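Protelomerase (PDB 4F41) resolves replicated telomere junctions by cutting and rejoining DNA strands into covalently closed hairpin ends. Local coordinates at a contact of chain A with DNA. Coordinates in Å, arbitrary orientation; residue numbers count along the deposited sequence, not the author numbering.

A contact of chain A with DNA. Residues 69, 73, 76-77, 94, 100. With nucleotides of chain B.
Helix 65-82 lies against the phosphate backbone of the hairpin DNA from DA19 to DA21 of chain B, with Ile69 and a water facing the major groove; Thr94 and Tyr100 join it at DA19. Both non-bridging oxygens of the DT20 phosphate are held. Thr73, with OG1 beside its backbone N (chi1 -64°), sends its hydroxyl to OP2 of DT20 at 2.7 Å, while its methyl CG2 packs on the deoxyribose C2' of DT20. Arg76 takes the other oxygen: its chain bends at chi3 (58°) so that NE meets OP1 of DT20 at 2.9 Å, edge-on and in the guanidinium plane. One guanidinium face is turned to OP1 of DA19, a looser salt bridge, so the arginine probably offsets charge on both phosphates. One step along, Asn77 ND2 donates to OP2 of DA21 at 2.9 Å, with the oxygen tilted from the amide plane. Thr94 OG1 makes weak bonds to the DA19 phosphate.

The C8 edge of the DA19 base points at the rim of the Tyr100 ring, C8 3.3 Å from CD1, the planes 60° apart, and the tyrosine OH reaches alongside C5' of DA19. A water at the tyrosine edge ties Tyr100 OH, Ile69 O and Thr73 OG1 to OP2 of DT20, lying 2.6 Å from that phosphate oxygen.

Other bases are touched too: Ile69 CG2 packs on the thymine methyl C7 of DT20 at 3.5 Å, and a second water links Thr73 OG1 to N7 and N6 on the Hoogsteen edge of DA21, a possible source of modest sequence preference. The site belongs to the helical N-terminal part of this fragment: helix 65-82 supplies most of the contacts, Thr94 comes from the loop before helix 97-116, and Tyr100 from that long helix's first turn.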
ATOM      1  N   ILE A  69       8.734  10.710  11.077  1.00 25.61           N
ATOM      2  CA  ILE A  69       7.700  11.230  10.188  1.00 25.64           C
ATOM      3  C   ILE A  69       6.386  10.465  10.360  1.00 29.78           C
ATOM      4  O   ILE A  69       5.317  11.071  10.476  1.00 37.56           O
ATOM      5  CB  ILE A  69       8.158  11.182   8.714  1.00 27.00           C
ATOM      6  CG1 ILE A  69       9.335  12.134   8.490  1.00 25.13           C
ATOM      7  CG2 ILE A  69       7.020  11.557   7.789  1.00 27.73           C
ATOM      8  CD1 ILE A  69       9.934  12.055   7.103  1.00 17.43           C
ATOM      9  N   THR A  73       2.781  11.692  11.770  1.00 26.18           N
ATOM     10  CA  THR A  73       1.519  11.431  11.084  1.00 23.46           C
ATOM     11  C   THR A  73       0.475  10.901  12.066  1.00 28.58           C
ATOM     12  O   THR A  73      -0.672  11.364  12.080  1.00 39.04           O
ATOM     13  CB  THR A  73       1.693  10.431   9.922  1.00 29.10           C
ATOM     14  OG1 THR A  73       2.542  11.002   8.918  1.00 39.47           O
ATOM     15  CG2 THR A  73       0.347  10.092   9.300  1.00 31.47           C
ATOM     16  N   ARG A  76      -0.693  13.772  14.381  1.00 40.90           N
ATOM     17  CA  ARG A  76      -1.562  14.699  13.665  1.00 34.76           C
ATOM     18  C   ARG A  76      -2.949  14.110  13.427  1.00 35.76           C
ATOM     19  O   ARG A  76      -3.960  14.801  13.581  1.00 40.51           O
ATOM     20  CB  ARG A  76      -0.924  15.123  12.341  1.00 29.96           C
ATOM     21  CG  ARG A  76       0.349  15.934  12.511  1.00 30.82           C
ATOM     22  CD  ARG A  76       0.953  16.318  11.172  1.00 29.72           C
ATOM     23  NE  ARG A  76       0.019  17.084  10.352  1.00 26.82           N
ATOM     24  CZ  ARG A  76      -0.142  18.401  10.436  1.00 27.92           C
ATOM     25  NH1 ARG A  76       0.569  19.102  11.309  1.00 29.59           N
ATOM     26  NH2 ARG A  76      -1.014  19.015   9.650  1.00 30.90           N
ATOM     27  N   ASN A  77      -2.998  12.835  13.054  1.00 33.50           N
ATOM     28  CA  ASN A  77      -4.280  12.162  12.872  1.00 35.38           C
ATOM     29  C   ASN A  77      -5.055  12.050  14.181  1.00 40.03           C
ATOM     30  O   ASN A  77      -6.286  12.132  14.194  1.00 40.77           O
ATOM     31  CB  ASN A  77      -4.089  10.785  12.236  1.00 29.85           C
ATOM     32  CG  ASN A  77      -3.703  10.869  10.773  1.00 31.94           C
ATOM     33  OD1 ASN A  77      -4.093  11.801  10.070  1.00 28.44           O
ATOM     34  ND2 ASN A  77      -2.932   9.894  10.308  1.00 37.00           N
ATOM     35  N   THR A  94       4.116  19.503  13.668  1.00 38.05           N
ATOM     36  CA  THR A  94       4.587  18.995  12.386  1.00 35.45           C
ATOM     37  C   THR A  94       6.109  19.047  12.330  1.00 38.33           C
ATOM     38  O   THR A  94       6.740  19.798  13.073  1.00 45.84           O
ATOM     39  CB  THR A  94       3.991  19.783  11.203  1.00 34.18           C
ATOM     40  OG1 THR A  94       4.424  19.197   9.970  1.00 43.93           O
ATOM     41  CG2 THR A  94       4.430  21.239  11.251  1.00 30.91           C
ATOM     42  N   TYR A 100      11.516  16.754   5.782  1.00 24.67           N
ATOM     43  CA  TYR A 100      10.724  16.345   4.628  1.00 27.37           C
ATOM     44  C   TYR A 100      11.506  16.475   3.325  1.00 29.93           C
ATOM     45  O   TYR A 100      11.433  15.599   2.460  1.00 37.90           O
ATOM     46  CB  TYR A 100       9.425  17.150   4.548  1.00 26.67           C
ATOM     47  CG  TYR A 100       8.478  16.898   5.698  1.00 27.86           C
ATOM     48  CD1 TYR A 100       7.778  15.703   5.796  1.00 31.42           C
ATOM     49  CD2 TYR A 100       8.277  17.857   6.681  1.00 35.52           C
ATOM     50  CE1 TYR A 100       6.908  15.467   6.844  1.00 34.50           C
ATOM     51  CE2 TYR A 100       7.408  17.630   7.733  1.00 37.43           C
ATOM     52  CZ  TYR A 100       6.728  16.435   7.809  1.00 35.49           C
ATOM     53  OH  TYR A 100       5.863  16.203   8.854  1.00 42.96           O
TER
ATOM     54  P    DA B  19       3.492  20.018   6.882  1.00 58.85           P
ATOM     55  OP1  DA B  19       2.135  20.012   7.475  1.00 56.90           O
ATOM     56  OP2  DA B  19       4.520  20.944   7.407  1.00 69.26           O
ATOM     57  O5'  DA B  19       4.104  18.541   6.954  1.00 39.88           O
ATOM     58  C5'  DA B  19       3.311  17.416   7.332  1.00 38.76           C
ATOM     59  C4'  DA B  19       2.542  16.819   6.166  1.00 38.12           C
ATOM     60  O4'  DA B  19       3.404  16.644   5.019  1.00 39.23           O
ATOM     61  C3'  DA B  19       2.022  15.408   6.388  1.00 41.37           C
ATOM     62  O3'  DA B  19       0.851  15.419   7.189  1.00 34.63           O
ATOM     63  C2'  DA B  19       1.731  14.957   4.960  1.00 44.18           C
ATOM     64  C1'  DA B  19       2.800  15.696   4.155  1.00 39.86           C
ATOM     65  N9   DA B  19       3.834  14.828   3.598  1.00 37.49           N
ATOM     66  C8   DA B  19       5.160  14.806   3.931  1.00 35.69           C
ATOM     67  N7   DA B  19       5.861  13.919   3.263  1.00 35.25           N
ATOM     68  C5   DA B  19       4.930  13.318   2.433  1.00 35.74           C
ATOM     69  C6   DA B  19       5.037  12.293   1.473  1.00 36.06           C
ATOM     70  N6   DA B  19       6.186  11.673   1.183  1.00 44.55           N
ATOM     71  N1   DA B  19       3.915  11.927   0.820  1.00 33.22           N
ATOM     72  C2   DA B  19       2.767  12.548   1.112  1.00 33.27           C
ATOM     73  N3   DA B  19       2.543  13.522   1.993  1.00 35.40           N
ATOM     74  C4   DA B  19       3.676  13.865   2.626  1.00 38.65           C
ATOM     75  P    DT B  20       0.461  14.128   8.060  1.00 25.21           P
ATOM     76  OP1  DT B  20      -0.585  14.528   9.027  1.00 29.98           O
ATOM     77  OP2  DT B  20       1.715  13.503   8.536  1.00 19.99           O
ATOM     78  O5'  DT B  20      -0.220  13.150   6.995  1.00 22.45           O
ATOM     79  C5'  DT B  20      -1.408  13.552   6.328  1.00 25.79           C
ATOM     80  C4'  DT B  20      -1.906  12.446   5.419  1.00 24.68           C
ATOM     81  O4'  DT B  20      -0.883  12.136   4.440  1.00 22.19           O
ATOM     82  C3'  DT B  20      -2.238  11.136   6.128  1.00 22.10           C
ATOM     83  O3'  DT B  20      -3.435  10.581   5.593  1.00 23.16           O
ATOM     84  C2'  DT B  20      -1.032  10.251   5.829  1.00 21.47           C
ATOM     85  C1'  DT B  20      -0.611  10.750   4.454  1.00 21.91           C
ATOM     86  N1   DT B  20       0.836  10.560   4.198  1.00 21.52           N
ATOM     87  C2   DT B  20       1.241   9.865   3.083  1.00 28.87           C
ATOM     88  O2   DT B  20       0.467   9.390   2.271  1.00 43.35           O
ATOM     89  N3   DT B  20       2.600   9.751   2.951  1.00 21.93           N
ATOM     90  C4   DT B  20       3.572  10.244   3.801  1.00 21.35           C
ATOM     91  O4   DT B  20       4.772  10.083   3.588  1.00 24.17           O
ATOM     92  C5   DT B  20       3.073  10.957   4.948  1.00 21.50           C
ATOM     93  C7   DT B  20       4.022  11.544   5.947  1.00 20.27           C
ATOM     94  C6   DT B  20       1.749  11.079   5.091  1.00 22.62           C
ATOM     95  P    DA B  21      -4.114   9.304   6.292  1.00 29.89           P
ATOM     96  OP1  DA B  21      -5.582   9.485   6.242  1.00 38.55           O
ATOM     97  OP2  DA B  21      -3.441   9.082   7.592  1.00 20.24           O
ATOM     98  O5'  DA B  21      -3.716   8.094   5.326  1.00 21.97           O
ATOM     99  C5'  DA B  21      -4.239   8.037   4.003  1.00 27.93           C
ATOM    100  C4'  DA B  21      -3.622   6.894   3.215  1.00 16.16           C
ATOM    101  O4'  DA B  21      -2.181   7.052   3.189  1.00 15.85           O
ATOM    102  C3'  DA B  21      -3.867   5.496   3.773  1.00 18.61           C
ATOM    103  O3'  DA B  21      -3.917   4.567   2.701  1.00 27.37           O
ATOM    104  C2'  DA B  21      -2.627   5.258   4.623  1.00 19.70           C
ATOM    105  C1'  DA B  21      -1.581   5.884   3.711  1.00 16.54           C
ATOM    106  N9   DA B  21      -0.338   6.257   4.372  1.00 17.68           N
ATOM    107  C8   DA B  21      -0.165   6.901   5.566  1.00 22.82           C
ATOM    108  N7   DA B  21       1.097   7.094   5.882  1.00 34.84           N
ATOM    109  C5   DA B  21       1.796   6.541   4.820  1.00 30.92           C
ATOM    110  C6   DA B  21       3.171   6.414   4.531  1.00 25.42           C
ATOM    111  N6   DA B  21       4.162   6.853   5.317  1.00 22.75           N
ATOM    112  N1   DA B  21       3.497   5.805   3.376  1.00 22.84           N
ATOM    113  C2   DA B  21       2.537   5.353   2.564  1.00 33.97           C
ATOM    114  N3   DA B  21       1.220   5.414   2.728  1.00 29.34           N
ATOM    115  C4   DA B  21       0.921   6.024   3.883  1.00 25.75           C
TER
HETATM  116  O   HOH W   1       3.085   8.185   7.751  1.00 14.49           O
HETATM  117  O   HOH W   2       4.289  13.605   9.099  1.00 20.45           O